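Superoxide dismutase (Clostridium difficile, PDB 4JZG) probably protects the cell from superoxide by catalysing its dismutation, with a bound metal ion, to hydrogen peroxide and dioxygen. Local coordinates at residues Y83-F88 and S131-L136; I164-W169 and E183-W188. All coordinates share one frame; numbering follows the deposited sequence.

Interaction 1: Y83-F88 and S131-L136. With MN (manganese (II) ion), chain B.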
loop_
_atom_site.group_PDB
_atom_site.type_symbol
_atom_site.label_atom_id
_atom_site.label_comp_id
_atom_site.label_asym_id
_atom_site.label_seq_id
_atom_site.Cartn_x
_atom_site.Cartn_y
_atom_site.Cartn_z
ATOM N N TYR A 83 10.772 -0.903 -13.320
ATOM C CA TYR A 83 10.760 0.324 -14.110
ATOM C C TYR A 83 10.574 1.561 -13.235
ATOM O O TYR A 83 11.317 2.534 -13.359
ATOM C CB TYR A 83 9.665 0.289 -15.186
ATOM C CG TYR A 83 9.674 1.537 -16.029
ATOM C CD1 TYR A 83 10.489 1.626 -17.150
ATOM C CD2 TYR A 83 8.899 2.644 -15.688
ATOM C CE1 TYR A 83 10.526 2.776 -17.923
ATOM C CE2 TYR A 83 8.930 3.803 -16.452
ATOM C CZ TYR A 83 9.748 3.860 -17.571
ATOM O OH TYR A 83 9.799 5.002 -18.349
ATOM N N ASN A 84 9.571 1.529 -12.361
ATOM C CA ASN A 84 9.254 2.686 -11.519
ATOM C C ASN A 84 10.408 3.118 -10.610
ATOM O O ASN A 84 10.675 4.304 -10.447
ATOM C CB ASN A 84 7.989 2.420 -10.689
ATOM C CG ASN A 84 6.754 2.264 -11.559
ATOM O OD1 ASN A 84 6.765 2.647 -12.729
ATOM N ND2 ASN A 84 5.687 1.705 -10.998
ATOM N N HIS A 85 11.096 2.148 -10.025
ATOM C CA HIS A 85 12.183 2.463 -9.114
ATOM C C HIS A 85 13.438 2.944 -9.850
ATOM O O HIS A 85 14.086 3.898 -9.409
ATOM C CB HIS A 85 12.473 1.278 -8.180
ATOM C CG HIS A 85 11.443 1.107 -7.108
ATOM N ND1 HIS A 85 10.286 0.380 -7.293
ATOM C CD2 HIS A 85 11.372 1.610 -5.851
ATOM C CE1 HIS A 85 9.557 0.427 -6.190
ATOM N NE2 HIS A 85 10.201 1.155 -5.294
ATOM N N LYS A 86 13.789 2.308 -10.964
ATOM C CA LYS A 86 14.892 2.842 -11.754
ATOM C C LYS A 86 14.600 4.309 -12.074
ATOM O O LYS A 86 15.472 5.180 -11.933
ATOM C CB LYS A 86 15.122 2.064 -13.054
ATOM C CG LYS A 86 16.231 2.684 -13.915
ATOM C CD LYS A 86 16.185 2.213 -15.368
ATOM C CE LYS A 86 16.379 0.705 -15.462
ATOM N NZ LYS A 86 16.146 0.157 -16.839
ATOM N N PHE A 87 13.363 4.576 -12.486
ATOM C CA PHE A 87 12.948 5.923 -12.845
ATOM C C PHE A 87 13.032 6.867 -11.654
ATOM O O PHE A 87 13.484 8.003 -11.777
ATOM C CB PHE A 87 11.510 5.902 -13.362
ATOM C CG PHE A 87 10.994 7.251 -13.770
ATOM C CD1 PHE A 87 10.992 7.636 -15.111
ATOM C CD2 PHE A 87 10.526 8.148 -12.815
ATOM C CE1 PHE A 87 10.521 8.882 -15.487
ATOM C CE2 PHE A 87 10.051 9.398 -13.183
ATOM C CZ PHE A 87 10.048 9.767 -14.520
ATOM N N PHE A 88 12.563 6.395 -10.503
ATOM C CA PHE A 88 12.470 7.219 -9.300
ATOM C C PHE A 88 13.854 7.616 -8.774
ATOM O O PHE A 88 14.084 8.756 -8.403
ATOM C CB PHE A 88 11.690 6.459 -8.220
ATOM C CG PHE A 88 11.493 7.226 -6.937
ATOM C CD1 PHE A 88 10.793 8.422 -6.928
ATOM C CD2 PHE A 88 11.967 6.718 -5.729
ATOM C CE1 PHE A 88 10.590 9.123 -5.741
ATOM C CE2 PHE A 88 11.760 7.406 -4.537
ATOM C CZ PHE A 88 11.076 8.611 -4.543
ATOM N N SER A 131 -1.139 1.923 -1.576
ATOM C CA SER A 131 0.174 2.075 -2.197
ATOM C C SER A 131 0.041 2.622 -3.612
ATOM O O SER A 131 -0.899 2.268 -4.331
ATOM C CB SER A 131 0.889 0.734 -2.251
ATOM O OG SER A 131 0.890 0.118 -0.978
ATOM N N GLY A 132 0.987 3.461 -4.029
ATOM C CA GLY A 132 0.917 4.006 -5.368
ATOM C C GLY A 132 1.926 5.090 -5.688
ATOM O O GLY A 132 2.901 5.275 -4.966
ATOM N N TRP A 133 1.676 5.816 -6.773
ATOM C CA TRP A 133 2.627 6.778 -7.313
ATOM C C TRP A 133 1.857 7.990 -7.801
ATOM O O TRP A 133 0.723 7.857 -8.280
ATOM C CB TRP A 133 3.380 6.172 -8.503
ATOM C CG TRP A 133 4.326 5.040 -8.151
ATOM C CD1 TRP A 133 3.990 3.743 -7.886
ATOM C CD2 TRP A 133 5.760 5.110 -8.047
ATOM N NE1 TRP A 133 5.122 3.000 -7.621
ATOM C CE2 TRP A 133 6.220 3.818 -7.700
ATOM C CE3 TRP A 133 6.697 6.139 -8.204
ATOM C CZ2 TRP A 133 7.575 3.528 -7.505
ATOM C CZ3 TRP A 133 8.052 5.844 -8.015
ATOM C CH2 TRP A 133 8.471 4.548 -7.674
ATOM N N ALA A 134 2.462 9.168 -7.673
ATOM C CA ALA A 134 1.962 10.362 -8.360
ATOM C C ALA A 134 2.912 10.704 -9.503
ATOM O O ALA A 134 4.138 10.588 -9.360
ATOM C CB ALA A 134 1.857 11.523 -7.409
ATOM N N TRP A 135 2.354 11.122 -10.634
ATOM C CA TRP A 135 3.154 11.343 -11.839
ATOM C C TRP A 135 2.852 12.653 -12.539
ATOM O O TRP A 135 1.693 13.046 -12.661
ATOM C CB TRP A 135 2.875 10.252 -12.873
ATOM C CG TRP A 135 3.039 8.862 -12.398
ATOM C CD1 TRP A 135 2.057 8.040 -11.927
ATOM C CD2 TRP A 135 4.255 8.099 -12.371
ATOM N NE1 TRP A 135 2.585 6.810 -11.615
ATOM C CE2 TRP A 135 3.933 6.821 -11.872
ATOM C CE3 TRP A 135 5.583 8.374 -12.723
ATOM C CZ2 TRP A 135 4.894 5.816 -11.698
ATOM C CZ3 TRP A 135 6.542 7.370 -12.558
ATOM C CH2 TRP A 135 6.191 6.107 -12.051
ATOM N N LEU A 136 3.897 13.307 -13.037
ATOM C CA LEU A 136 3.716 14.314 -14.078
ATOM C C LEU A 136 3.944 13.589 -15.396
ATOM O O LEU A 136 5.019 13.015 -15.611
ATOM C CB LEU A 136 4.718 15.448 -13.921
ATOM C CG LEU A 136 4.727 16.519 -15.011
ATOM C CD1 LEU A 136 3.439 17.321 -14.977
ATOM C CD2 LEU A 136 5.941 17.428 -14.851
HETATM MN MN MN B . 9.217 1.943 -3.637
HETATM O O HOH W 1 7.043 1.613 -4.478
#

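Interaction 2: I164-W169 and E183-W188. With MN (manganese (II) ion), chain B.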
loop_
_atom_site.group_PDB
_atom_site.type_symbol
_atom_site.label_atom_id
_atom_site.label_comp_id
_atom_site.label_asym_id
_atom_site.label_seq_id
_atom_site.Cartn_x
_atom_site.Cartn_y
_atom_site.Cartn_z
ATOM N N ILE A 164 8.241 13.459 -14.211
ATOM C CA ILE A 164 8.676 13.132 -12.845
ATOM C C ILE A 164 7.626 12.220 -12.178
ATOM O O ILE A 164 6.486 12.127 -12.641
ATOM C CB ILE A 164 8.886 14.391 -11.955
ATOM C CG1 ILE A 164 7.545 14.971 -11.504
ATOM C CG2 ILE A 164 9.729 15.441 -12.673
ATOM C CD1 ILE A 164 7.684 16.158 -10.528
ATOM N N GLY A 165 8.008 11.546 -11.099
ATOM C CA GLY A 165 7.087 10.689 -10.374
ATOM C C GLY A 165 7.537 10.514 -8.936
ATOM O O GLY A 165 8.735 10.469 -8.666
ATOM N N LEU A 166 6.586 10.409 -8.013
ATOM C CA LEU A 166 6.900 10.254 -6.595
ATOM C C LEU A 166 6.306 8.953 -6.045
ATOM O O LEU A 166 5.102 8.729 -6.143
ATOM C CB LEU A 166 6.337 11.443 -5.817
ATOM C CG LEU A 166 6.495 11.423 -4.295
ATOM C CD1 LEU A 166 7.971 11.326 -3.903
ATOM C CD2 LEU A 166 5.857 12.658 -3.681
ATOM N N ASP A 167 7.162 8.101 -5.484
ATOM C CA ASP A 167 6.761 6.890 -4.773
ATOM C C ASP A 167 6.061 7.280 -3.459
ATOM O O ASP A 167 6.673 7.913 -2.603
ATOM C CB ASP A 167 8.021 6.052 -4.484
ATOM C CG ASP A 167 7.711 4.638 -4.032
ATOM O OD1 ASP A 167 6.528 4.336 -3.803
ATOM O OD2 ASP A 167 8.652 3.809 -3.901
ATOM N N VAL A 168 4.775 6.953 -3.308
ATOM C CA VAL A 168 4.111 7.125 -2.009
ATOM C C VAL A 168 3.722 5.795 -1.338
ATOM O O VAL A 168 2.868 5.766 -0.459
ATOM C CB VAL A 168 2.900 8.106 -2.041
ATOM C CG1 VAL A 168 3.359 9.534 -2.358
ATOM C CG2 VAL A 168 1.862 7.659 -3.033
ATOM N N TRP A 169 4.346 4.696 -1.744
ATOM C CA TRP A 169 4.306 3.513 -0.897
ATOM C C TRP A 169 4.881 3.927 0.460
ATOM O O TRP A 169 5.807 4.742 0.532
ATOM C CB TRP A 169 5.152 2.384 -1.467
ATOM C CG TRP A 169 4.549 1.633 -2.623
ATOM C CD1 TRP A 169 4.129 2.153 -3.822
ATOM C CD2 TRP A 169 4.360 0.211 -2.714
ATOM N NE1 TRP A 169 3.678 1.139 -4.642
ATOM C CE2 TRP A 169 3.811 -0.059 -3.987
ATOM C CE3 TRP A 169 4.600 -0.859 -1.841
ATOM C CZ2 TRP A 169 3.492 -1.349 -4.403
ATOM C CZ3 TRP A 169 4.283 -2.140 -2.255
ATOM C CH2 TRP A 169 3.738 -2.373 -3.532
ATOM N N GLU A 183 4.644 15.887 4.784
ATOM C CA GLU A 183 5.987 16.420 5.007
ATOM C C GLU A 183 6.955 15.777 4.042
ATOM O O GLU A 183 7.844 16.434 3.514
ATOM C CB GLU A 183 6.468 16.166 6.442
ATOM C CG GLU A 183 5.666 16.896 7.483
ATOM C CD GLU A 183 6.112 16.596 8.908
ATOM O OE1 GLU A 183 7.096 15.837 9.105
ATOM O OE2 GLU A 183 5.463 17.132 9.833
ATOM N N TYR A 184 6.784 14.478 3.828
ATOM C CA TYR A 184 7.587 13.755 2.837
ATOM C C TYR A 184 7.453 14.388 1.456
ATOM O O TYR A 184 8.442 14.675 0.779
ATOM C CB TYR A 184 7.144 12.289 2.786
ATOM C CG TYR A 184 7.676 11.473 1.619
ATOM C CD1 TYR A 184 9.046 11.289 1.425
ATOM C CD2 TYR A 184 6.800 10.845 0.732
ATOM C CE1 TYR A 184 9.527 10.513 0.362
ATOM C CE2 TYR A 184 7.270 10.066 -0.319
ATOM C CZ TYR A 184 8.621 9.911 -0.502
ATOM O OH TYR A 184 9.069 9.137 -1.541
ATOM N N ILE A 185 6.210 14.610 1.051
ATOM C CA ILE A 185 5.924 15.122 -0.278
ATOM C C ILE A 185 6.526 16.518 -0.423
ATOM O O ILE A 185 7.166 16.840 -1.434
ATOM C CB ILE A 185 4.402 15.160 -0.533
ATOM C CG1 ILE A 185 3.826 13.733 -0.528
ATOM C CG2 ILE A 185 4.094 15.887 -1.839
ATOM C CD1 ILE A 185 2.282 13.676 -0.407
ATOM N N ASP A 186 6.340 17.339 0.602
ATOM C CA ASP A 186 6.837 18.699 0.551
ATOM C C ASP A 186 8.362 18.747 0.465
ATOM O O ASP A 186 8.917 19.510 -0.320
ATOM C CB ASP A 186 6.362 19.504 1.756
ATOM C CG ASP A 186 6.747 20.966 1.645
ATOM O OD1 ASP A 186 6.267 21.636 0.694
ATOM O OD2 ASP A 186 7.552 21.438 2.481
ATOM N N ASN A 187 9.035 17.931 1.271
ATOM C CA ASN A 187 10.494 17.882 1.269
ATOM C C ASN A 187 11.102 17.366 -0.025
ATOM O O ASN A 187 12.230 17.715 -0.375
ATOM C CB ASN A 187 10.996 17.011 2.421
ATOM C CG ASN A 187 11.211 17.807 3.695
ATOM O OD1 ASN A 187 10.702 18.913 3.838
ATOM N ND2 ASN A 187 11.972 17.248 4.626
ATOM N N TRP A 188 10.360 16.505 -0.712
ATOM C CA TRP A 188 10.875 15.803 -1.879
ATOM C C TRP A 188 11.176 16.758 -3.024
ATOM O O TRP A 188 12.028 16.488 -3.872
ATOM C CB TRP A 188 9.857 14.755 -2.329
ATOM C CG TRP A 188 10.244 13.976 -3.533
ATOM C CD1 TRP A 188 11.156 12.958 -3.604
ATOM C CD2 TRP A 188 9.696 14.118 -4.849
ATOM N NE1 TRP A 188 11.215 12.467 -4.889
ATOM C CE2 TRP A 188 10.315 13.154 -5.666
ATOM C CE3 TRP A 188 8.735 14.968 -5.411
ATOM C CZ2 TRP A 188 10.011 13.021 -7.026
ATOM C CZ3 TRP A 188 8.427 14.827 -6.754
ATOM C CH2 TRP A 188 9.065 13.866 -7.545
HETATM MN MN MN B . 9.217 1.943 -3.637
HETATM O O HOH W 1 7.043 1.613 -4.478
#

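Interaction 1: Y83-F88 and S131-L136
Trp133 reaches from strand 132-138 to the side of helix 72-90, and three helix residues meet its indole from different directions. Asn84 lies over one face: its CB stands 3.8 Å from the centroid of the six-membered ring of Trp133, a CH-pi contact. The rim of the same ring points at two helix aromatics. Its edge is turned to the face of His85 in a T-shaped pair with planes at 84°, CZ2 of Trp133 lying 3.9 Å from CE1 of His85. The pair with Phe88 is also edge-to-face but offset, and CB of Phe88 comes within 3.7 Å of CZ3 of Trp133. With its CG anti to the backbone N (chi1 -178°), the Phe88 side chain has its ring set nearly perpendicular to the indole.

Trp135, two residues along the strand, turns the edge of its six-membered ring to the face of Phe87, their planes 68° apart. Its CH2 also approaches OD1 of Asn84, at 3.6 Å. No hydrogen bond joins the two segments; instead, Gln152 OE1 accepts from both Asn84 ND2 and Trp133 NE1, tying the amide and the indole to one acceptor.

NE2 of His85 binds the manganese at 2.1 Å, while its ND1 is hydrogen-bonded to Gly81 O, which helps fix the rotation of the imidazole. An aromatic cluster of this kind around a metal-binding histidine is characteristic of the active site of iron/manganese superoxide dismutases.

Interaction 2: I164-W169 and E183-W188
Leu166 sits at the apolar centre, with one methyl planted on the indole of Trp188. CD1 of Leu166 is 3.3 Å from the centroid of the five-membered ring of Trp188 and only 5° off the ring normal, a close CH-pi contact. Its other methyl, CD2, meets CG1 of Ile185 at 3.9 Å, so the two branches of the leucine engage different residues of helix 181-188. Farther along the indole, CD1 of Ile164 packs at the ring edge, 4.0 Å from CH2 of Trp188.

Toward the polar edge, Tyr184 extends past Leu166 with CG anti to its own backbone N (chi1 168°), carrying the phenol to the end of the strand. There Tyr184 OH donates to Asp167 O over 2.9 Å, approaching in the carbonyl plane. The side chain of the same aspartate binds manganese through OD2 at 2.0 Å. Its other oxygen, OD1, accepts from Trp169 N in an Asx turn and more weakly from the metal-bound water.

Strand 161-167 is thus packed against helix 181-188, with Phe88 of helix 72-90 touching Leu166, Asp167 and Tyr184, and helix 114-127 meeting Ile164 and Ile185.

Interactions 1 and 2 follow one another along the chain, their centres about 10 Å apart, and illustrate how a metal site can be assembled from distant parts of a sequence. Strands 132-138 and 161-167 are antiparallel neighbours in one sheet, joined by probable backbone hydrogen bonds. Interaction 1 links helix 72-90 of the alpha-hairpin domain to the C-terminal domain, whereas interaction 2 lies within the latter. Both reach the same manganese: His85 comes from the first and Asp167 from the second, with His30 and His171 completing the protein ligands. The ion therefore lies between the two domains, and the two neighbouring strands carry the contacts to helix 72-90 and to helix 181-188.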